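Local coordinates for protein glutathione synthetase-like effector 30 (Gpa-GSS30-apo) (Globodera pallida, PDB 5OET) that belongs to a family of nematode effectors derived from glutathione synthetase, the ATP-dependent ligase that joins glycine to gamma-glutamylcysteine, and probably acts in parasitism of plants, at residues A[92-97]-A[454-459]; A[450-455]-A[471-476]. One frame throughout, in Å; residues are numbered along the deposited sequence.

From the N terminus, the chain passes through 92-97 early and then travels 356 residues, helices and strands alike, before 454-459 returns alongside it: contact 1 closes that long excursion. Contact 2 is local, bringing 471-476 back against 450-455 after only 15 intervening residues. Segment 450-455 runs into 454-459, sharing Ile454 and Lys455 with it, and 471-476 lies beyond, so the two closures cross. Their centres lie about 9 Å apart. Contact 2 pairs strand 454-459 with its sheet neighbour 469-484; contact 1 ties it through side chains to strand 94-96, which joins the same mixed sheet through 517-524. Pro95 and Met452 touch where the contacts meet.

Contact 1. Residues A[92-97]-A[454-459]; sequences YPSPFP and IKNHFV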
loop_
_atom_site.group_PDB
_atom_site.type_symbol
_atom_site.label_atom_id
_atom_site.label_comp_id
_atom_site.label_asym_id
_atom_site.label_seq_id
_atom_site.Cartn_x
_atom_site.Cartn_y
_atom_site.Cartn_z
ATOM N N TYR A 92 -5.860 9.736 -15.110
ATOM C CA TYR A 92 -6.053 11.092 -14.667
ATOM C C TYR A 92 -7.483 11.234 -14.206
ATOM O O TYR A 92 -8.356 10.448 -14.610
ATOM C CB TYR A 92 -5.749 12.079 -15.809
ATOM C CG TYR A 92 -4.269 12.232 -16.085
ATOM C CD1 TYR A 92 -3.451 12.913 -15.191
ATOM C CD2 TYR A 92 -3.682 11.668 -17.228
ATOM C CE1 TYR A 92 -2.090 13.037 -15.415
ATOM C CE2 TYR A 92 -2.304 11.789 -17.472
ATOM C CZ TYR A 92 -1.510 12.478 -16.551
ATOM O OH TYR A 92 -0.152 12.635 -16.752
ATOM N N PRO A 93 -7.741 12.228 -13.347
ATOM C CA PRO A 93 -9.104 12.400 -12.869
ATOM C C PRO A 93 -9.986 12.918 -13.991
ATOM O O PRO A 93 -9.539 13.723 -14.795
ATOM C CB PRO A 93 -8.962 13.399 -11.714
ATOM C CG PRO A 93 -7.655 14.066 -11.903
ATOM C CD PRO A 93 -6.802 13.202 -12.769
ATOM N N SER A 94 -11.201 12.398 -14.083
ATOM C CA SER A 94 -12.128 12.772 -15.156
ATOM C C SER A 94 -12.792 14.085 -14.767
ATOM O O SER A 94 -13.061 14.299 -13.583
ATOM C CB SER A 94 -13.191 11.691 -15.367
ATOM O OG SER A 94 -12.626 10.518 -15.947
ATOM N N PRO A 95 -13.040 14.972 -15.747
ATOM C CA PRO A 95 -13.701 16.237 -15.414
ATOM C C PRO A 95 -15.170 16.045 -15.022
ATOM O O PRO A 95 -15.844 15.145 -15.525
ATOM C CB PRO A 95 -13.579 17.060 -16.693
ATOM C CG PRO A 95 -13.395 16.055 -17.768
ATOM C CD PRO A 95 -12.664 14.906 -17.167
ATOM N N PHE A 96 -15.642 16.890 -14.115
ATOM C CA PHE A 96 -16.990 16.789 -13.573
ATOM C C PHE A 96 -17.428 18.212 -13.151
ATOM O O PHE A 96 -16.630 18.960 -12.562
ATOM C CB PHE A 96 -17.031 15.789 -12.380
ATOM C CG PHE A 96 -18.419 15.270 -12.067
ATOM C CD1 PHE A 96 -18.940 14.182 -12.751
ATOM C CD2 PHE A 96 -19.220 15.893 -11.106
ATOM C CE1 PHE A 96 -20.224 13.721 -12.484
ATOM C CE2 PHE A 96 -20.508 15.436 -10.835
ATOM C CZ PHE A 96 -21.006 14.345 -11.525
ATOM N N PRO A 97 -18.678 18.602 -13.474
ATOM C CA PRO A 97 -19.153 19.937 -13.097
ATOM C C PRO A 97 -19.111 20.223 -11.602
ATOM O O PRO A 97 -19.606 19.426 -10.840
ATOM C CB PRO A 97 -20.592 19.937 -13.604
ATOM C CG PRO A 97 -20.539 19.079 -14.812
ATOM C CD PRO A 97 -19.574 17.976 -14.461
ATOM N N ILE A 454 -16.873 11.677 -21.339
ATOM C CA ILE A 454 -15.590 12.368 -21.269
ATOM C C ILE A 454 -14.506 11.418 -21.780
ATOM O O ILE A 454 -14.761 10.236 -22.006
ATOM C CB ILE A 454 -15.299 12.917 -19.842
ATOM C CG1 ILE A 454 -15.204 11.802 -18.795
ATOM C CG2 ILE A 454 -16.362 13.928 -19.429
ATOM C CD1 ILE A 454 -13.826 11.193 -18.630
ATOM N N LYS A 455 -13.310 11.960 -21.978
ATOM C CA LYS A 455 -12.145 11.219 -22.463
ATOM C C LYS A 455 -11.157 11.013 -21.306
ATOM O O LYS A 455 -10.918 11.927 -20.508
ATOM C CB LYS A 455 -11.459 11.992 -23.595
ATOM C CG LYS A 455 -12.257 12.125 -24.897
ATOM C CD LYS A 455 -11.845 11.091 -25.952
ATOM C CE LYS A 455 -11.990 11.621 -27.393
ATOM N NZ LYS A 455 -13.293 11.291 -28.045
ATOM N N ASN A 456 -10.590 9.814 -21.218
ATOM C CA ASN A 456 -9.590 9.493 -20.215
ATOM C C ASN A 456 -8.796 8.279 -20.687
ATOM O O ASN A 456 -9.106 7.688 -21.748
ATOM C CB ASN A 456 -10.268 9.210 -18.869
ATOM C CG ASN A 456 -9.444 9.691 -17.678
ATOM O OD1 ASN A 456 -8.224 9.532 -17.661
ATOM N ND2 ASN A 456 -10.098 10.282 -16.691
ATOM N N HIS A 457 -7.771 7.916 -19.926
ATOM C CA HIS A 457 -6.972 6.734 -20.215
ATOM C C HIS A 457 -7.176 5.686 -19.123
ATOM O O HIS A 457 -7.232 6.016 -17.948
ATOM C CB HIS A 457 -5.495 7.116 -20.305
ATOM C CG HIS A 457 -5.260 8.391 -21.044
ATOM N ND1 HIS A 457 -5.379 8.486 -22.407
ATOM C CD2 HIS A 457 -4.938 9.629 -20.602
ATOM C CE1 HIS A 457 -5.146 9.734 -22.777
ATOM N NE2 HIS A 457 -4.889 10.451 -21.697
ATOM N N PHE A 458 -7.252 4.421 -19.511
ATOM C CA PHE A 458 -7.571 3.317 -18.593
ATOM C C PHE A 458 -6.373 2.380 -18.390
ATOM O O PHE A 458 -5.842 1.845 -19.348
ATOM C CB PHE A 458 -8.733 2.516 -19.184
ATOM C CG PHE A 458 -10.095 3.117 -18.962
ATOM C CD1 PHE A 458 -10.282 4.422 -18.497
ATOM C CD2 PHE A 458 -11.233 2.336 -19.254
ATOM C CE1 PHE A 458 -11.572 4.913 -18.298
ATOM C CE2 PHE A 458 -12.516 2.831 -19.054
ATOM C CZ PHE A 458 -12.685 4.126 -18.576
ATOM N N VAL A 459 -5.971 2.171 -17.146
ATOM C CA VAL A 459 -4.798 1.365 -16.825
ATOM C C VAL A 459 -5.246 0.057 -16.202
ATOM O O VAL A 459 -5.881 0.073 -15.163
ATOM C CB VAL A 459 -3.913 2.107 -15.821
ATOM C CG1 VAL A 459 -2.631 1.329 -15.544
ATOM C CG2 VAL A 459 -3.624 3.491 -16.352
#
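Asn456 carries this contact: the hydrogen bonds between the two segments all run through its side-chain amide. Strands 94-96 and 454-459 run roughly antiparallel, at 151°, but the nearest CA atoms, of Ser94 and Asn456, are 6.5 Å apart; the backbone of His457 pairs instead with Leu91, at the end of strand 83-90. Asn456 ND2 gives one N-H to Tyr92 O at 2.7 Å and the other to Ser94 OG at 2.6 Å, both partners close to the amide plane. At Tyr92 the donor sits above the carbonyl plane. Asn456 OD1 takes the N-H of the next residue, His457 N, at 2.8 Å, on an in-plane lone pair. Tyr92 N adds a weak bond to OD1 at 3.5 Å. The acceptors have second partners too: Tyr92 O also meets Ser90 OG, and Ser94 OG also bonds Asp520 OD2 on strand 517-524.

Apolar groups flank the amide. Ile454 has CG1 tucked between N and C (chi1 62°), and chi2 of 88° then lays CD1 against the Ser94 side chain, while CG2 meets Pro95 CG tip to tip at 4.0 Å. The Tyr92 and His457 rings run alongside each other and touch edge to edge, CD2 of Tyr92 4.1 Å from CD2 of His457. The imidazole is secured by its ND1, bonded to Asn468 N.

This is an asparagine bridge between non-adjacent strands of the large mixed sheet. With both N-H groups donated and OD1 accepting firmly from His457 N and weakly from Tyr92 N, the buried amide's orientation is well determined, and one side chain ties Tyr92 and Ser94, where the chain enters the short strand, to strand 454-459. The Asp520 carboxylate would probably favour Ser94 OG as an acceptor toward ND2.

Contact 2. Residues A[450-455]-A[471-476]; sequences RPMVIK and ATPELG
Ile454 and Ala471 form an antiparallel hydrogen-bonded pair, the tight end of the contact and the first bridge between strands 454-459 and 469-484, where the preceding loop enters the sheet. Ile454 N reaches Ala471 O at 2.7 Å and Ala471 N returns to Ile454 O at 2.6 Å, each bond almost straight and nearly in line with the carbonyl. Moving back from Ile454 to Val453 and Met452, and on from Ala471 to Thr472, softer contacts take over: Thr472 CA points its hydrogen at Met452 O, and Val453 CA does the same to Ala471 O. On the buried side, Met452 extends with CG anti to the backbone N (chi1 -177°), then bends at chi3 so that CE comes onto Pro473 CG at 3.3 Å, the side chains crossing at about a right angle. Ile454 CG1 touches Pro473 CD obliquely, 4.0 Å away.

The other side is looser. Thr472 CG2 rests against Met452 O and touches Pro451 CB (3.9 Å) and Val453 CG2 (3.8 Å) obliquely; Pro451 and Val453 form the solvent side.

Arg450 and Met452 also hydrogen-bond through their backbones to strand 160-173, while Thr472 pairs likewise with strand 490-504. Met452 packs on Phe96 and Pro97, the latter being the N-cap residue of helix 98-119.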
loop_
_atom_site.group_PDB
_atom_site.type_symbol
_atom_site.label_atom_id
_atom_site.label_comp_id
_atom_site.label_asym_id
_atom_site.label_seq_id
_atom_site.Cartn_x
_atom_site.Cartn_y
_atom_site.Cartn_z
ATOM N N ARG A 450 -29.358 10.509 -20.551
ATOM C CA ARG A 450 -28.369 10.754 -21.597
ATOM C C ARG A 450 -27.071 11.138 -20.891
ATOM O O ARG A 450 -26.932 12.265 -20.434
ATOM C CB ARG A 450 -28.861 11.841 -22.579
ATOM C CG ARG A 450 -30.349 11.699 -22.988
ATOM C CD ARG A 450 -30.693 11.997 -24.455
ATOM N NE ARG A 450 -30.082 13.216 -25.014
ATOM C CZ ARG A 450 -28.952 13.278 -25.732
ATOM N NH1 ARG A 450 -28.224 12.187 -25.989
ATOM N NH2 ARG A 450 -28.522 14.461 -26.191
ATOM N N PRO A 451 -26.121 10.198 -20.766
ATOM C CA PRO A 451 -25.030 10.432 -19.820
ATOM C C PRO A 451 -23.838 11.201 -20.407
ATOM O O PRO A 451 -23.539 11.065 -21.593
ATOM C CB PRO A 451 -24.624 9.006 -19.429
ATOM C CG PRO A 451 -24.930 8.179 -20.648
ATOM C CD PRO A 451 -25.900 8.946 -21.517
ATOM N N MET A 452 -23.171 11.984 -19.556
ATOM C CA MET A 452 -21.997 12.789 -19.913
ATOM C C MET A 452 -20.841 11.874 -20.295
ATOM O O MET A 452 -20.481 10.972 -19.548
ATOM C CB MET A 452 -21.597 13.673 -18.730
ATOM C CG MET A 452 -20.434 14.629 -18.976
ATOM S SD MET A 452 -19.735 15.329 -17.486
ATOM C CE MET A 452 -18.983 13.866 -16.782
ATOM N N VAL A 453 -20.265 12.118 -21.461
ATOM C CA VAL A 453 -19.172 11.334 -21.990
ATOM C C VAL A 453 -17.929 12.209 -21.934
ATOM O O VAL A 453 -17.922 13.341 -22.404
ATOM C CB VAL A 453 -19.467 10.879 -23.437
ATOM C CG1 VAL A 453 -18.240 10.255 -24.084
ATOM C CG2 VAL A 453 -20.623 9.892 -23.444
ATOM N N ILE A 454 -16.873 11.677 -21.339
ATOM C CA ILE A 454 -15.590 12.368 -21.269
ATOM C C ILE A 454 -14.506 11.418 -21.780
ATOM O O ILE A 454 -14.761 10.236 -22.006
ATOM C CB ILE A 454 -15.299 12.917 -19.842
ATOM C CG1 ILE A 454 -15.204 11.802 -18.795
ATOM C CG2 ILE A 454 -16.362 13.928 -19.429
ATOM C CD1 ILE A 454 -13.826 11.193 -18.630
ATOM N N LYS A 455 -13.310 11.960 -21.978
ATOM C CA LYS A 455 -12.145 11.219 -22.463
ATOM C C LYS A 455 -11.157 11.013 -21.306
ATOM O O LYS A 455 -10.918 11.927 -20.508
ATOM C CB LYS A 455 -11.459 11.992 -23.595
ATOM C CG LYS A 455 -12.257 12.125 -24.897
ATOM C CD LYS A 455 -11.845 11.091 -25.952
ATOM C CE LYS A 455 -11.990 11.621 -27.393
ATOM N NZ LYS A 455 -13.293 11.291 -28.045
ATOM N N ALA A 471 -15.483 7.720 -21.958
ATOM C CA ALA A 471 -16.034 7.098 -20.747
ATOM C C ALA A 471 -17.103 7.953 -20.099
ATOM O O ALA A 471 -17.116 9.160 -20.279
ATOM C CB ALA A 471 -14.924 6.833 -19.751
ATOM N N THR A 472 -17.978 7.312 -19.329
ATOM C CA THR A 472 -19.021 7.993 -18.563
ATOM C C THR A 472 -18.695 7.781 -17.091
ATOM O O THR A 472 -18.689 6.642 -16.639
ATOM C CB THR A 472 -20.448 7.444 -18.854
ATOM O OG1 THR A 472 -20.441 6.013 -18.821
ATOM C CG2 THR A 472 -20.943 7.881 -20.202
ATOM N N PRO A 473 -18.401 8.870 -16.347
ATOM C CA PRO A 473 -18.182 8.751 -14.916
ATOM C C PRO A 473 -19.491 8.624 -14.109
ATOM O O PRO A 473 -20.562 9.000 -14.584
ATOM C CB PRO A 473 -17.436 10.035 -14.564
ATOM C CG PRO A 473 -17.891 11.021 -15.557
ATOM C CD PRO A 473 -18.300 10.272 -16.796
ATOM N N GLU A 474 -19.364 8.076 -12.903
ATOM C CA GLU A 474 -20.470 7.843 -11.990
ATOM C C GLU A 474 -19.957 8.250 -10.614
ATOM O O GLU A 474 -18.998 7.688 -10.126
ATOM C CB GLU A 474 -20.879 6.369 -12.002
ATOM C CG GLU A 474 -22.173 6.039 -11.257
ATOM C CD GLU A 474 -22.262 4.576 -10.779
ATOM O OE1 GLU A 474 -21.471 4.160 -9.877
ATOM O OE2 GLU A 474 -23.145 3.841 -11.280
ATOM N N LEU A 475 -20.612 9.236 -10.010
ATOM C CA LEU A 475 -20.220 9.819 -8.720
ATOM C C LEU A 475 -20.918 9.129 -7.561
ATOM O O LEU A 475 -22.125 9.086 -7.528
ATOM C CB LEU A 475 -20.626 11.288 -8.710
ATOM C CG LEU A 475 -20.337 12.146 -7.490
ATOM C CD1 LEU A 475 -18.841 12.373 -7.315
ATOM C CD2 LEU A 475 -21.086 13.461 -7.649
ATOM N N GLY A 476 -20.158 8.608 -6.607
ATOM C CA GLY A 476 -20.716 7.994 -5.394
ATOM C C GLY A 476 -20.446 8.869 -4.187
ATOM O O GLY A 476 -19.294 9.186 -3.909
#